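Long-range contacts in periplasmic binding protein (Sulfurospirillum deleyianum, PDB 4PAG), which probably serves as the solute-binding component of an ABC transporter, capturing its ligand outside the inner membrane for uptake, with a histidine bound in this crystal: residues Tyr24-Pro29 with Ile93-Thr98; Val45-Thr50 with Gly73-Asn78; Leu117-Asp122 with Arg132-Val137. One frame throughout, in Å; residues are numbered along the deposited sequence.

Contact 1: Tyr24-Pro29 with Ile93-Thr98; sequences YGSAPP and IITWDT
Tyr24 and Gly25 pair in parallel with Ile93 and Ile94, joining two neighbouring strands of the three-stranded parallel sheet in this half of the binding protein. Ile94 N donates to Tyr24 O at 2.9 Å, nearly straight at 165°, and Ser26 N donates back to Ile94 O at 2.8 Å. Past the end of strand 23-25 a side chain takes over from the backbone: OG of Ser26, set between its own N and carbonyl carbon (chi1 75°), accepts from Trp96 N at 3.1 Å through a more bent bond. On the face of Tyr24 and Ile93, the two side chains run alongside one another, Ile93 CG1 lying in the ring plane at the tyrosine edge; the phenol OH beyond is hydrogen-bonded to Gly72 O. Farther along, the indole of Trp96 is held between Thr98 CG2 on one face and Pro29 on the other, while its NE1 binds Asp122. An alanine in place of Trp96 would probably leave a gap beside Ala27 and Pro29 and deprive Asp122 OD1 of its indole partner. The proline makes a CH-pi contact, CG standing 3.8 Å from the centroid of the six-membered ring of Trp96, 17° off its normal.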
ATOM      1  N   TYR A  24       0.584  18.220   3.729  1.00 16.14           N
ATOM      2  CA  TYR A  24       0.269  17.642   2.431  1.00 17.05           C
ATOM      3  C   TYR A  24       1.204  16.464   2.190  1.00 16.65           C
ATOM      4  O   TYR A  24       2.406  16.560   2.428  1.00 17.09           O
ATOM      5  CB  TYR A  24       0.419  18.710   1.344  1.00 18.54           C
ATOM      6  CG  TYR A  24       0.377  18.206  -0.081  1.00 20.17           C
ATOM      7  CD1 TYR A  24      -0.802  17.740  -0.650  1.00 20.12           C
ATOM      8  CD2 TYR A  24       1.527  18.210  -0.869  1.00 23.25           C
ATOM      9  CE1 TYR A  24      -0.831  17.276  -1.963  1.00 20.91           C
ATOM     10  CE2 TYR A  24       1.505  17.757  -2.177  1.00 25.67           C
ATOM     11  CZ  TYR A  24       0.322  17.291  -2.723  1.00 25.18           C
ATOM     12  OH  TYR A  24       0.311  16.840  -4.035  1.00 28.03           O
ATOM     13  N   GLY A  25       0.632  15.347   1.752  1.00 16.42           N
ATOM     14  CA  GLY A  25       1.409  14.184   1.347  1.00 16.94           C
ATOM     15  C   GLY A  25       1.545  14.168  -0.160  1.00 16.84           C
ATOM     16  O   GLY A  25       0.591  14.465  -0.869  1.00 18.22           O
ATOM     17  N   SER A  26       2.729  13.803  -0.642  1.00 16.76           N
ATOM     18  CA  SER A  26       3.064  13.906  -2.067  1.00 18.13           C
ATOM     19  C   SER A  26       2.373  12.865  -2.961  1.00 16.54           C
ATOM     20  O   SER A  26       2.314  13.032  -4.181  1.00 16.34           O
ATOM     21  CB  SER A  26       4.582  13.797  -2.239  1.00 19.40           C
ATOM     22  OG  SER A  26       5.022  12.454  -2.075  1.00 22.06           O
ATOM     23  N   ALA A  27       1.872  11.792  -2.355  1.00 16.53           N
ATOM     24  CA  ALA A  27       1.278  10.687  -3.090  1.00 15.24           C
ATOM     25  C   ALA A  27       0.403   9.846  -2.152  1.00 15.08           C
ATOM     26  O   ALA A  27       0.537   9.946  -0.937  1.00 14.19           O
ATOM     27  CB  ALA A  27       2.372   9.829  -3.698  1.00 16.41           C
ATOM     28  N   PRO A  28      -0.483   9.002  -2.710  1.00 14.82           N
ATOM     29  CA  PRO A  28      -1.403   8.259  -1.850  1.00 15.09           C
ATOM     30  C   PRO A  28      -0.760   7.421  -0.724  1.00 14.62           C
ATOM     31  O   PRO A  28      -1.313   7.385   0.372  1.00 16.30           O
ATOM     32  CB  PRO A  28      -2.177   7.385  -2.846  1.00 15.29           C
ATOM     33  CG  PRO A  28      -2.174   8.184  -4.101  1.00 16.07           C
ATOM     34  CD  PRO A  28      -0.804   8.805  -4.138  1.00 15.53           C
ATOM     35  N   PRO A  29       0.402   6.771  -0.967  1.00 14.26           N
ATOM     36  CA  PRO A  29       1.016   6.059   0.166  1.00 15.27           C
ATOM     37  C   PRO A  29       1.210   6.967   1.391  1.00 15.10           C
ATOM     38  O   PRO A  29       1.041   6.530   2.541  1.00 15.23           O
ATOM     39  CB  PRO A  29       2.387   5.634  -0.386  1.00 16.68           C
ATOM     40  CG  PRO A  29       2.232   5.632  -1.863  1.00 16.49           C
ATOM     41  CD  PRO A  29       1.246   6.715  -2.172  1.00 15.36           C
ATOM     42  N   ILE A  93       5.492  19.480   3.599  1.00 18.73           N
ATOM     43  CA  ILE A  93       5.099  18.462   2.627  1.00 19.21           C
ATOM     44  C   ILE A  93       5.906  17.203   2.936  1.00 18.14           C
ATOM     45  O   ILE A  93       7.112  17.271   3.146  1.00 18.20           O
ATOM     46  CB  ILE A  93       5.383  18.917   1.179  1.00 21.13           C
ATOM     47  CG1 ILE A  93       4.545  20.155   0.842  1.00 23.28           C
ATOM     48  CG2 ILE A  93       5.097  17.790   0.185  1.00 21.19           C
ATOM     49  CD1 ILE A  93       4.897  20.792  -0.485  1.00 24.60           C
ATOM     50  N   ILE A  94       5.229  16.065   2.994  1.00 18.03           N
ATOM     51  CA  ILE A  94       5.875  14.793   3.208  1.00 17.46           C
ATOM     52  C   ILE A  94       5.875  14.057   1.874  1.00 17.43           C
ATOM     53  O   ILE A  94       4.822  13.882   1.267  1.00 19.08           O
ATOM     54  CB  ILE A  94       5.129  13.942   4.255  1.00 17.73           C
ATOM     55  CG1 ILE A  94       4.893  14.726   5.557  1.00 19.95           C
ATOM     56  CG2 ILE A  94       5.898  12.666   4.531  1.00 16.87           C
ATOM     57  CD1 ILE A  94       6.149  15.178   6.271  1.00 21.35           C
ATOM     58  N   THR A  95       7.051  13.635   1.419  1.00 17.10           N
ATOM     59  CA  THR A  95       7.169  12.957   0.133  1.00 17.07           C
ATOM     60  C   THR A  95       7.594  11.497   0.238  1.00 18.12           C
ATOM     61  O   THR A  95       8.075  11.031   1.277  1.00 18.52           O
ATOM     62  CB  THR A  95       8.131  13.691  -0.823  1.00 17.54           C
ATOM     63  OG1 THR A  95       9.490  13.444  -0.448  1.00 18.70           O
ATOM     64  CG2 THR A  95       7.869  15.177  -0.815  1.00 18.03           C
ATOM     65  N   TRP A  96       7.401  10.793  -0.874  1.00 16.74           N
ATOM     66  CA  TRP A  96       7.746   9.383  -1.018  1.00 17.23           C
ATOM     67  C   TRP A  96       9.196   9.267  -1.518  1.00 17.29           C
ATOM     68  O   TRP A  96       9.511   9.694  -2.619  1.00 18.51           O
ATOM     69  CB  TRP A  96       6.734   8.775  -1.993  1.00 16.97           C
ATOM     70  CG  TRP A  96       6.819   7.321  -2.297  1.00 17.90           C
ATOM     71  CD1 TRP A  96       7.660   6.394  -1.757  1.00 18.59           C
ATOM     72  CD2 TRP A  96       5.973   6.618  -3.207  1.00 17.76           C
ATOM     73  NE1 TRP A  96       7.403   5.156  -2.302  1.00 18.58           N
ATOM     74  CE2 TRP A  96       6.374   5.271  -3.199  1.00 18.99           C
ATOM     75  CE3 TRP A  96       4.934   7.009  -4.057  1.00 19.06           C
ATOM     76  CZ2 TRP A  96       5.757   4.303  -3.992  1.00 19.09           C
ATOM     77  CZ3 TRP A  96       4.316   6.047  -4.843  1.00 19.16           C
ATOM     78  CH2 TRP A  96       4.737   4.711  -4.809  1.00 19.81           C
ATOM     79  N   ASP A  97      10.074   8.726  -0.673  1.00 18.27           N
ATOM     80  CA  ASP A  97      11.502   8.592  -0.988  1.00 20.93           C
ATOM     81  C   ASP A  97      11.741   7.302  -1.764  1.00 21.31           C
ATOM     82  O   ASP A  97      12.010   6.258  -1.167  1.00 22.20           O
ATOM     83  CB  ASP A  97      12.331   8.592   0.309  1.00 22.56           C
ATOM     84  CG  ASP A  97      13.830   8.448   0.069  1.00 23.92           C
ATOM     85  OD1 ASP A  97      14.272   8.394  -1.098  1.00 21.84           O
ATOM     86  OD2 ASP A  97      14.574   8.395   1.074  1.00 27.55           O
ATOM     87  N   THR A  98      11.642   7.374  -3.089  1.00 17.94           N
ATOM     88  CA  THR A  98      11.885   6.202  -3.940  1.00 18.88           C
ATOM     89  C   THR A  98      12.569   6.678  -5.234  1.00 19.69           C
ATOM     90  O   THR A  98      12.227   7.756  -5.752  1.00 16.91           O
ATOM     91  CB  THR A  98      10.568   5.416  -4.185  1.00 20.51           C
ATOM     92  OG1 THR A  98      10.845   4.131  -4.770  1.00 22.12           O
ATOM     93  CG2 THR A  98       9.603   6.197  -5.065  1.00 21.39           C
TER

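Contact 2: Val45-Thr50 with Gly73-Asn78; sequences VNSPQT and GWHGNN
Asn46 and Asn78 supply the one hydrogen bond that crosses between two irregular loops, the first following helix 28-37 and the second carrying a type II beta turn from His75 to Asn78. The amide ND2 of Asn78 donates to the backbone O of Asn46 at 2.9 Å. The acceptor lies close to the plane of the Asn78 amide, yet the donor stands above the carbonyl plane of Asn46, about 50° out of it, and the angle at the hydrogen is only 135°, so the bond is distinctly bent.

The side-chain amide of Asn46 fastens its loop to the surroundings. It is buried, and both of its polar atoms are engaged: OD1 is hydrogen-bonded to Ser31 OG in helix 28-37, and ND2 to the carbonyl oxygens of Gly25 and Gly72. These bonds fix the rotation of the amide and tie the loop to the end of strand 23-25. Gly73 comes next to this amide, its CA 4.0 Å from Asn46 ND2; a side chain there would run into the nitrogen.

Van der Waals contacts gather round the imidazole of His75, whose CB points toward the 45-50 loop. CB of Asn78 sits over one face of the ring, toward the rim, from within the same turn, and CA of Gly73 lies at the edge, in plane. Pro28, at the start of helix 28-37, touches Asn46, Ser47 and His75 alike. From the other loop, CB of Asn46 approaches His75 NE2 to 3.7 Å, and the hydroxyl OG of Ser47 meets the ring edge near its plane, 3.4 Å from His75 CE1.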
ATOM      1  N   VAL A  45      -6.136  15.597  -0.924  1.00 15.41           N
ATOM      2  CA  VAL A  45      -5.730  14.248  -1.298  1.00 14.92           C
ATOM      3  C   VAL A  45      -5.054  14.311  -2.679  1.00 15.71           C
ATOM      4  O   VAL A  45      -5.051  15.364  -3.337  1.00 16.22           O
ATOM      5  CB  VAL A  45      -6.924  13.256  -1.299  1.00 15.37           C
ATOM      6  CG1 VAL A  45      -7.455  13.059   0.114  1.00 16.92           C
ATOM      7  CG2 VAL A  45      -8.045  13.718  -2.221  1.00 14.78           C
ATOM      8  N   ASN A  46      -4.471  13.194  -3.110  1.00 15.68           N
ATOM      9  CA  ASN A  46      -3.729  13.145  -4.369  1.00 17.70           C
ATOM     10  C   ASN A  46      -4.593  12.663  -5.529  1.00 20.70           C
ATOM     11  O   ASN A  46      -4.424  13.118  -6.658  1.00 25.47           O
ATOM     12  CB  ASN A  46      -2.505  12.235  -4.232  1.00 17.52           C
ATOM     13  CG  ASN A  46      -1.669  12.575  -3.026  1.00 17.58           C
ATOM     14  OD1 ASN A  46      -1.691  11.857  -2.027  1.00 21.55           O
ATOM     15  ND2 ASN A  46      -0.962  13.700  -3.088  1.00 16.66           N
ATOM     16  N   SER A  47      -5.496  11.732  -5.228  1.00 22.98           N
ATOM     17  CA  SER A  47      -6.398  11.107  -6.191  1.00 23.43           C
ATOM     18  C   SER A  47      -7.816  11.098  -5.611  1.00 20.97           C
ATOM     19  O   SER A  47      -7.993  11.308  -4.408  1.00 20.62           O
ATOM     20  CB  SER A  47      -5.973   9.653  -6.436  1.00 27.82           C
ATOM     21  OG  SER A  47      -4.666   9.572  -6.964  1.00 35.49           O
ATOM     22  N   PRO A  48      -8.828  10.837  -6.451  1.00 21.74           N
ATOM     23  CA  PRO A  48     -10.194  10.685  -5.939  1.00 20.65           C
ATOM     24  C   PRO A  48     -10.246   9.652  -4.826  1.00 19.01           C
ATOM     25  O   PRO A  48      -9.639   8.583  -4.944  1.00 21.20           O
ATOM     26  CB  PRO A  48     -10.982  10.193  -7.158  1.00 21.62           C
ATOM     27  CG  PRO A  48     -10.195  10.633  -8.338  1.00 23.85           C
ATOM     28  CD  PRO A  48      -8.760  10.693  -7.919  1.00 24.00           C
ATOM     29  N   GLN A  49     -10.968   9.964  -3.756  1.00 20.55           N
ATOM     30  CA  GLN A  49     -10.988   9.119  -2.560  1.00 22.26           C
ATOM     31  C   GLN A  49     -11.564   7.722  -2.829  1.00 22.91           C
ATOM     32  O   GLN A  49     -11.153   6.742  -2.204  1.00 25.07           O
ATOM     33  CB  GLN A  49     -11.779   9.801  -1.447  1.00 23.01           C
ATOM     34  CG  GLN A  49     -11.074  10.999  -0.836  1.00 19.90           C
ATOM     35  CD  GLN A  49     -11.370  12.313  -1.535  1.00 19.85           C
ATOM     36  OE1 GLN A  49     -11.578  12.367  -2.761  1.00 21.88           O
ATOM     37  NE2 GLN A  49     -11.374  13.394  -0.757  1.00 15.23           N
ATOM     38  N   THR A  50     -12.522   7.645  -3.749  1.00 21.32           N
ATOM     39  CA  THR A  50     -13.036   6.371  -4.223  1.00 21.96           C
ATOM     40  C   THR A  50     -12.654   6.254  -5.679  1.00 20.69           C
ATOM     41  O   THR A  50     -12.936   7.148  -6.479  1.00 21.24           O
ATOM     42  CB  THR A  50     -14.563   6.274  -4.112  1.00 26.54           C
ATOM     43  OG1 THR A  50     -15.158   7.333  -4.866  1.00 37.64           O
ATOM     44  CG2 THR A  50     -14.992   6.393  -2.686  1.00 25.83           C
ATOM     45  N   GLY A  73      -0.368  14.842  -7.297  1.00 20.17           N
ATOM     46  CA  GLY A  73       0.780  14.291  -6.603  1.00 19.99           C
ATOM     47  C   GLY A  73       1.817  13.739  -7.555  1.00 21.38           C
ATOM     48  O   GLY A  73       1.612  13.721  -8.778  1.00 22.70           O
ATOM     49  N   TRP A  74       2.933  13.290  -6.981  1.00 21.18           N
ATOM     50  CA  TRP A  74       4.032  12.706  -7.735  1.00 22.12           C
ATOM     51  C   TRP A  74       3.945  11.194  -7.615  1.00 23.34           C
ATOM     52  O   TRP A  74       4.453  10.613  -6.653  1.00 21.02           O
ATOM     53  CB  TRP A  74       5.373  13.178  -7.179  1.00 22.98           C
ATOM     54  CG  TRP A  74       5.667  14.641  -7.342  1.00 25.09           C
ATOM     55  CD1 TRP A  74       6.324  15.231  -8.381  1.00 24.55           C
ATOM     56  CD2 TRP A  74       5.355  15.689  -6.419  1.00 28.41           C
ATOM     57  NE1 TRP A  74       6.440  16.587  -8.163  1.00 24.68           N
ATOM     58  CE2 TRP A  74       5.851  16.893  -6.966  1.00 29.10           C
ATOM     59  CE3 TRP A  74       4.700  15.730  -5.187  1.00 33.39           C
ATOM     60  CZ2 TRP A  74       5.708  18.129  -6.321  1.00 34.76           C
ATOM     61  CZ3 TRP A  74       4.558  16.959  -4.543  1.00 39.22           C
ATOM     62  CH2 TRP A  74       5.063  18.142  -5.115  1.00 39.62           C
ATOM     63  N   HIS A  75       3.276  10.568  -8.580  1.00 23.33           N
ATOM     64  CA  HIS A  75       3.105   9.112  -8.614  1.00 22.75           C
ATOM     65  C   HIS A  75       2.461   8.709  -9.949  1.00 24.17           C
ATOM     66  O   HIS A  75       2.000   9.564 -10.713  1.00 23.25           O
ATOM     67  CB  HIS A  75       2.261   8.618  -7.424  1.00 21.06           C
ATOM     68  CG  HIS A  75       0.928   9.276  -7.332  1.00 23.15           C
ATOM     69  ND1 HIS A  75      -0.250   8.613  -7.597  1.00 26.88           N
ATOM     70  CD2 HIS A  75       0.588  10.555  -7.049  1.00 23.96           C
ATOM     71  CE1 HIS A  75      -1.260   9.453  -7.462  1.00 29.19           C
ATOM     72  NE2 HIS A  75      -0.777  10.640  -7.136  1.00 27.68           N
ATOM     73  N   GLY A  76       2.434   7.408 -10.223  1.00 25.50           N
ATOM     74  CA  GLY A  76       1.980   6.888 -11.516  1.00 26.97           C
ATOM     75  C   GLY A  76       0.633   7.426 -11.975  1.00 32.58           C
ATOM     76  O   GLY A  76      -0.341   7.431 -11.210  1.00 38.65           O
ATOM     77  N   ASN A  77       0.583   7.888 -13.225  1.00 32.80           N
ATOM     78  CA  ASN A  77      -0.649   8.397 -13.836  1.00 36.70           C
ATOM     79  C   ASN A  77      -1.212   9.640 -13.131  1.00 37.92           C
ATOM     80  O   ASN A  77      -2.427   9.870 -13.130  1.00 37.97           O
ATOM     81  CB  ASN A  77      -1.710   7.289 -13.899  1.00 38.66           C
ATOM     82  CG  ASN A  77      -1.217   6.056 -14.627  1.00 41.67           C
ATOM     83  OD1 ASN A  77      -1.014   5.002 -14.022  1.00 46.34           O
ATOM     84  ND2 ASN A  77      -1.006   6.187 -15.932  1.00 43.07           N
ATOM     85  N   ASN A  78      -0.323  10.435 -12.539  1.00 36.52           N
ATOM     86  CA  ASN A  78      -0.718  11.692 -11.908  1.00 34.66           C
ATOM     87  C   ASN A  78       0.422  12.717 -11.943  1.00 32.91           C
ATOM     88  O   ASN A  78       1.582  12.379 -12.197  1.00 37.52           O
ATOM     89  CB  ASN A  78      -1.183  11.435 -10.464  1.00 34.45           C
ATOM     90  CG  ASN A  78      -2.349  12.322 -10.045  1.00 35.10           C
ATOM     91  OD1 ASN A  78      -2.767  13.217 -10.771  1.00 38.45           O
ATOM     92  ND2 ASN A  78      -2.882  12.063  -8.863  1.00 37.94           N
TER

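Contact 3: Leu117-Asp122 with Arg132-Val137; sequences LKVNID and RYLGRV
Leu117 and Tyr133 both set out toward the gap between strand and helix, and their first torsions place the next atom of each: CG of Leu117 is anti to its carbonyl carbon (chi1 -47°), and CG of Tyr133 is anti to its backbone N (chi1 179°). The two side chains cross obliquely, and CD1 of Leu117 comes to 3.5 Å from OH of Tyr133. The same methyl also meets Val137 tip to tip, 3.6 Å from its CG2, which in turn lies over one face of the Tyr133 ring, toward the rim. Val119, two residues on and facing the helix as well, brings CG1 to the same ring, 3.9 Å from Tyr133 CD2, with Leu134 CD2 a little farther off at 4.3 Å. No hydrogen bond links the two segments, which are joined by van der Waals packing, mostly apolar. Strand 117-119 and helix 132-137 run nearly antiparallel, at 159°, with axes 10.7 Å apart, as expected of a helix laid on a sheet after the chain turns back. The strand is an edge strand of the three-stranded parallel sheet, bonded to strand 92-96 through Ile93 and Thr95; on the helix, Leu134 also reaches Ile94 of that strand and Met33 and Ile37 of helix 28-37.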
ATOM      1  N   LEU A 117       9.935  16.942   3.674  1.00 18.15           N
ATOM      2  CA  LEU A 117      10.645  15.778   4.181  1.00 18.48           C
ATOM      3  C   LEU A 117      10.298  14.618   3.289  1.00 19.51           C
ATOM      4  O   LEU A 117       9.275  14.646   2.608  1.00 23.87           O
ATOM      5  CB  LEU A 117      10.201  15.458   5.602  1.00 19.15           C
ATOM      6  CG  LEU A 117      10.144  16.653   6.559  1.00 21.00           C
ATOM      7  CD1 LEU A 117       9.646  16.226   7.929  1.00 23.00           C
ATOM      8  CD2 LEU A 117      11.504  17.319   6.662  1.00 22.61           C
ATOM      9  N   LYS A 118      11.136  13.592   3.294  1.00 19.58           N
ATOM     10  CA  LYS A 118      10.832  12.384   2.551  1.00 20.96           C
ATOM     11  C   LYS A 118      10.987  11.161   3.437  1.00 21.13           C
ATOM     12  O   LYS A 118      11.828  11.138   4.339  1.00 23.01           O
ATOM     13  CB  LYS A 118      11.694  12.288   1.289  1.00 23.75           C
ATOM     14  CG  LYS A 118      13.191  12.098   1.485  1.00 26.19           C
ATOM     15  CD  LYS A 118      13.854  12.148   0.115  1.00 30.44           C
ATOM     16  CE  LYS A 118      15.227  11.507   0.089  1.00 34.70           C
ATOM     17  NZ  LYS A 118      16.293  12.468   0.447  1.00 39.42           N
ATOM     18  N   VAL A 119      10.161  10.151   3.176  1.00 19.86           N
ATOM     19  CA  VAL A 119      10.176   8.928   3.963  1.00 19.50           C
ATOM     20  C   VAL A 119      10.316   7.711   3.054  1.00 19.63           C
ATOM     21  O   VAL A 119       9.730   7.655   1.970  1.00 17.93           O
ATOM     22  CB  VAL A 119       8.920   8.805   4.857  1.00 20.60           C
ATOM     23  CG1 VAL A 119       8.840   9.993   5.812  1.00 21.31           C
ATOM     24  CG2 VAL A 119       7.648   8.710   4.030  1.00 20.29           C
ATOM     25  N   ASN A 120      11.110   6.750   3.510  1.00 20.99           N
ATOM     26  CA  ASN A 120      11.420   5.560   2.742  1.00 21.95           C
ATOM     27  C   ASN A 120      10.528   4.397   3.170  1.00 20.31           C
ATOM     28  O   ASN A 120      10.755   3.783   4.209  1.00 20.24           O
ATOM     29  CB  ASN A 120      12.898   5.208   2.914  1.00 24.29           C
ATOM     30  CG  ASN A 120      13.347   4.109   1.973  1.00 29.47           C
ATOM     31  OD1 ASN A 120      12.532   3.384   1.413  1.00 31.59           O
ATOM     32  ND2 ASN A 120      14.647   3.984   1.796  1.00 37.10           N
ATOM     33  N   ILE A 121       9.535   4.082   2.351  1.00 20.17           N
ATOM     34  CA  ILE A 121       8.525   3.079   2.711  1.00 23.60           C
ATOM     35  C   ILE A 121       8.509   1.858   1.792  1.00 23.53           C
ATOM     36  O   ILE A 121       7.594   1.037   1.863  1.00 24.53           O
ATOM     37  CB  ILE A 121       7.118   3.697   2.713  1.00 25.41           C
ATOM     38  CG1 ILE A 121       6.862   4.448   1.402  1.00 27.93           C
ATOM     39  CG2 ILE A 121       6.973   4.629   3.898  1.00 27.55           C
ATOM     40  CD1 ILE A 121       5.402   4.666   1.091  1.00 31.86           C
ATOM     41  N   ASP A 122       9.513   1.725   0.937  1.00 22.45           N
ATOM     42  CA  ASP A 122       9.505   0.641  -0.037  1.00 23.54           C
ATOM     43  C   ASP A 122       9.609  -0.731   0.635  1.00 24.57           C
ATOM     44  O   ASP A 122       8.873  -1.655   0.285  1.00 30.30           O
ATOM     45  CB  ASP A 122      10.597   0.854  -1.076  1.00 24.29           C
ATOM     46  CG  ASP A 122      10.235   1.945  -2.091  1.00 25.43           C
ATOM     47  OD1 ASP A 122       9.089   2.470  -2.085  1.00 26.84           O
ATOM     48  OD2 ASP A 122      11.103   2.276  -2.906  1.00 25.38           O
ATOM     49  N   ARG A 132       6.664   6.374  13.621  1.00 16.23           N
ATOM     50  CA  ARG A 132       7.224   7.132  14.747  1.00 18.27           C
ATOM     51  C   ARG A 132       7.772   8.508  14.310  1.00 18.46           C
ATOM     52  O   ARG A 132       7.559   9.522  14.977  1.00 18.27           O
ATOM     53  CB  ARG A 132       8.317   6.323  15.446  1.00 20.80           C
ATOM     54  CG  ARG A 132       7.781   5.074  16.120  1.00 23.70           C
ATOM     55  CD  ARG A 132       8.815   4.358  16.971  1.00 27.60           C
ATOM     56  NE  ARG A 132       8.287   3.050  17.350  1.00 29.34           N
ATOM     57  CZ  ARG A 132       8.655   1.882  16.828  1.00 30.85           C
ATOM     58  NH1 ARG A 132       9.615   1.798  15.905  1.00 31.16           N
ATOM     59  NH2 ARG A 132       8.066   0.773  17.258  1.00 31.16           N
ATOM     60  N   TYR A 133       8.478   8.525  13.187  1.00 18.54           N
ATOM     61  CA  TYR A 133       9.021   9.750  12.611  1.00 18.64           C
ATOM     62  C   TYR A 133       7.907  10.744  12.319  1.00 18.49           C
ATOM     63  O   TYR A 133       7.983  11.899  12.726  1.00 18.08           O
ATOM     64  CB  TYR A 133       9.789   9.415  11.336  1.00 19.48           C
ATOM     65  CG  TYR A 133      10.399  10.595  10.619  1.00 20.75           C
ATOM     66  CD1 TYR A 133      11.573  11.174  11.077  1.00 24.77           C
ATOM     67  CD2 TYR A 133       9.811  11.120   9.465  1.00 21.15           C
ATOM     68  CE1 TYR A 133      12.145  12.246  10.413  1.00 20.45           C
ATOM     69  CE2 TYR A 133      10.380  12.198   8.797  1.00 20.29           C
ATOM     70  CZ  TYR A 133      11.547  12.750   9.274  1.00 22.44           C
ATOM     71  OH  TYR A 133      12.136  13.817   8.626  1.00 29.44           O
ATOM     72  N   LEU A 134       6.858  10.292  11.634  1.00 18.90           N
ATOM     73  CA  LEU A 134       5.730  11.172  11.326  1.00 17.88           C
ATOM     74  C   LEU A 134       5.005  11.668  12.580  1.00 16.45           C
ATOM     75  O   LEU A 134       4.521  12.799  12.608  1.00 17.68           O
ATOM     76  CB  LEU A 134       4.761  10.498  10.350  1.00 17.61           C
ATOM     77  CG  LEU A 134       5.298  10.344   8.932  1.00 19.95           C
ATOM     78  CD1 LEU A 134       4.235   9.747   8.027  1.00 21.86           C
ATOM     79  CD2 LEU A 134       5.781  11.678   8.372  1.00 20.48           C
ATOM     80  N   GLY A 135       4.953  10.836  13.619  1.00 16.17           N
ATOM     81  CA  GLY A 135       4.444  11.258  14.925  1.00 16.48           C
ATOM     82  C   GLY A 135       5.200  12.440  15.517  1.00 16.28           C
ATOM     83  O   GLY A 135       4.582  13.356  16.065  1.00 18.50           O
ATOM     84  N   ARG A 136       6.526  12.424  15.410  0.50 17.24           N
ATOM     85  CA  ARG A 136       7.351  13.540  15.893  0.50 19.42           C
ATOM     86  C   ARG A 136       7.082  14.789  15.060  0.50 18.24           C
ATOM     87  O   ARG A 136       6.881  15.867  15.607  0.50 18.26           O
ATOM     88  CB  ARG A 136       8.845  13.191  15.857  0.50 22.19           C
ATOM     89  CG  ARG A 136       9.259  12.126  16.865  0.50 25.16           C
ATOM     90  CD  ARG A 136      10.704  11.672  16.685  0.50 27.25           C
ATOM     91  NE  ARG A 136      10.834  10.242  16.954  0.50 29.55           N
ATOM     92  CZ  ARG A 136      11.240   9.340  16.067  0.50 28.29           C
ATOM     93  NH1 ARG A 136      11.596   9.710  14.848  0.50 23.61           N
ATOM     94  NH2 ARG A 136      11.313   8.065  16.413  0.50 33.29           N
ATOM     95  N   VAL A 137       7.061  14.631  13.739  1.00 17.07           N
ATOM     96  CA  VAL A 137       6.752  15.739  12.825  1.00 17.61           C
ATOM     97  C   VAL A 137       5.412  16.403  13.162  1.00 17.02           C
ATOM     98  O   VAL A 137       5.340  17.624  13.358  1.00 18.75           O
ATOM     99  CB  VAL A 137       6.754  15.277  11.345  1.00 17.32           C
ATOM    100  CG1 VAL A 137       6.269  16.389  10.426  1.00 17.60           C
ATOM    101  CG2 VAL A 137       8.147  14.825  10.926  1.00 18.78           C
TER

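Overall arrangement
Contacts 1 and 3 are buried and share the parallel sheet: strand 92-96 pairs with 23-25 in contact 1, while its other neighbour, 116-119, carries the helix of contact 3. Their chemistry differs accordingly, backbone pairing and an indole packed against a proline in one, mostly apolar packing without hydrogen bonds in the other. Thr95 N to Leu117 O, at 2.7 Å, and Thr98 OG1 to Asp122 OD2 bind the two together. Contact 2 is only partly buried, joins loops with no regular structure, and relies on a side-chain amide; it meets contact 1 where Ser26 O takes Trp74 N at 2.9 Å and where Asn46 ND2 bonds to Gly25 O. Contacts 2 and 3 do not touch, their nearest atoms being about 9 Å apart.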